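Local coordinates for putative dehydratase (Mesorhizobium loti, PDB 2POZ) that is a putative dehydratase, probably a lyase, of the mandelate racemase/muconate lactonizing enzyme family in the enolase superfamily, at the interface of chains A and B. Sequence-based numbering; all coordinates share one arbitrary frame. Chains: chain A/B, Putative dehydratase.

The interface of chains A and B. Residues chain A 211, 213-214; chain B 252, 275-276, 301-303.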
loop_
_atom_site.group_PDB
_atom_site.type_symbol
_atom_site.label_atom_id
_atom_site.label_comp_id
_atom_site.label_asym_id
_atom_site.label_seq_id
_atom_site.Cartn_x
_atom_site.Cartn_y
_atom_site.Cartn_z
ATOM N N THR A 211 23.622 -2.010 -11.903
ATOM C CA THR A 211 22.804 -1.373 -10.883
ATOM C C THR A 211 21.542 -0.940 -11.626
ATOM O O THR A 211 21.541 -0.841 -12.858
ATOM C CB THR A 211 23.509 -0.158 -10.237
ATOM O OG1 THR A 211 24.141 0.640 -11.247
ATOM C CG2 THR A 211 24.558 -0.634 -9.244
ATOM N N ASP A 213 19.825 1.916 -12.137
ATOM C CA ASP A 213 19.901 3.051 -13.049
ATOM C C ASP A 213 20.539 2.713 -14.409
ATOM O O ASP A 213 19.941 2.966 -15.459
ATOM C CB ASP A 213 20.644 4.215 -12.369
ATOM C CG ASP A 213 22.038 3.826 -11.850
ATOM O OD1 ASP A 213 22.322 2.619 -11.677
ATOM O OD2 ASP A 213 22.851 4.744 -11.601
ATOM N N GLU A 214 21.731 2.126 -14.391
ATOM C CA GLU A 214 22.410 1.788 -15.633
ATOM C C GLU A 214 21.694 0.692 -16.417
ATOM O O GLU A 214 21.737 0.676 -17.644
ATOM C CB GLU A 214 23.859 1.382 -15.357
ATOM C CG GLU A 214 24.758 2.529 -14.916
ATOM C CD GLU A 214 24.720 3.716 -15.873
ATOM O OE1 GLU A 214 24.763 3.509 -17.107
ATOM O OE2 GLU A 214 24.653 4.865 -15.389
ATOM N N PRO B 252 19.154 9.339 -14.044
ATOM C CA PRO B 252 19.381 8.590 -12.803
ATOM C C PRO B 252 19.602 9.648 -11.707
ATOM O O PRO B 252 20.250 10.672 -11.953
ATOM C CB PRO B 252 20.658 7.809 -13.096
ATOM C CG PRO B 252 20.649 7.667 -14.583
ATOM C CD PRO B 252 20.191 9.020 -15.040
ATOM N N GLY B 275 19.590 5.669 -7.778
ATOM C CA GLY B 275 20.458 4.589 -8.209
ATOM C C GLY B 275 21.840 4.777 -7.608
ATOM O O GLY B 275 22.655 3.856 -7.599
ATOM N N ILE B 276 22.089 5.978 -7.091
ATOM C CA ILE B 276 23.379 6.328 -6.517
ATOM C C ILE B 276 23.259 7.081 -5.194
ATOM O O ILE B 276 22.429 7.977 -5.061
ATOM C CB ILE B 276 24.160 7.246 -7.492
ATOM C CG1 ILE B 276 24.193 6.613 -8.884
ATOM C CG2 ILE B 276 25.573 7.499 -6.962
ATOM C CD1 ILE B 276 24.631 7.575 -9.982
ATOM N N ASN B 301 20.514 -2.616 -4.817
ATOM C CA ASN B 301 21.015 -2.483 -6.181
ATOM C C ASN B 301 21.547 -1.092 -6.515
ATOM O O ASN B 301 21.358 -0.614 -7.631
ATOM C CB ASN B 301 19.886 -2.853 -7.153
ATOM C CG ASN B 301 20.379 -3.635 -8.365
ATOM O OD1 ASN B 301 21.212 -4.530 -8.238
ATOM N ND2 ASN B 301 19.848 -3.307 -9.547
HETATM N N MSE B 302 22.214 -0.456 -5.555
HETATM C CA MSE B 302 22.756 0.888 -5.762
HETATM C C MSE B 302 24.280 0.932 -5.696
HETATM O O MSE B 302 24.914 0.057 -5.107
HETATM C CB MSE B 302 22.212 1.851 -4.704
HETATM C CG MSE B 302 20.706 2.026 -4.708
HETATM SE SE MSE B 302 20.166 3.236 -3.279
HETATM C CE MSE B 302 20.470 4.907 -4.209
ATOM N N ARG B 303 24.855 1.970 -6.296
ATOM C CA ARG B 303 26.297 2.156 -6.280
ATOM C C ARG B 303 26.589 3.418 -5.481
ATOM O O ARG B 303 25.680 4.182 -5.148
ATOM C CB ARG B 303 26.854 2.248 -7.705
ATOM C CG ARG B 303 26.101 3.205 -8.593
ATOM C CD ARG B 303 26.532 3.061 -10.041
ATOM N NE ARG B 303 25.684 3.877 -10.904
ATOM C CZ ARG B 303 26.036 4.307 -12.110
ATOM N NH1 ARG B 303 27.229 3.999 -12.606
ATOM N NH2 ARG B 303 25.197 5.053 -12.815
#
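B:Arg303 reaches across the interface to two acids, A:Asp213 and A:Glu214, in the first turn of helix 212-222, and A:Thr211 just precedes that helix. The contact belongs to an octameric assembly of identical chains and is not part of an exact two-fold; its charge pairing presumably helps hold the subunits together. Arginine suits the place because its chain, extended from CG to NE, carries a flat, multi-donor head past A:Thr211 to both carboxylates. Its NH2 forms salt bridges with A:Asp213 OD2 at 2.7 Å and with A:Glu214 OE2 at 2.6 Å. The aspartate oxygen lies at the edge of the guanidinium, almost in its plane, yet is itself met from above the carboxylate plane; NE adds a weak bond to it. A:Glu214 is longer: its CG, anti to the carbonyl carbon (chi1 -70°), lies over one guanidinium face, toward the rim, and the bend at chi2 then turns CD and OE2 toward NH2, which meets the anti lone pair of OE2.

A:Asp213 is the more closely packed acid. Its CG sits between the backbone N and the carbonyl carbon (chi1 55°), and OD1 accepts from A:Thr211 OG1 and A:Glu214 N, two donors at the helix start that probably help to fix the carboxylate with OD2 turned toward the arginine. Around it, A:Asp213 CB rests 3.7 Å from B:Pro252 CB, where a rigid ring offers a smooth apolar surface. B:Gly275, lacking a side chain, brings its CA to 4.0 Å from A:Asp213 CG. Having a positive charge shared by two acids would be expected to favour their ionised forms.

A:Glu214 is the looser side, losing far less surface to the partner than A:Asp213 or A:Thr211, although its OE2 is paired. A:Thr211, beta-branched and compact, belongs to the close-packed part: its methyl CG2 packs alongside the start of the B:Arg303 side chain, 4.0 Å from CB, and near the backbone of B:Met302, while its CB lies 3.4 Å from the backbone carbonyl O of B:Asn301.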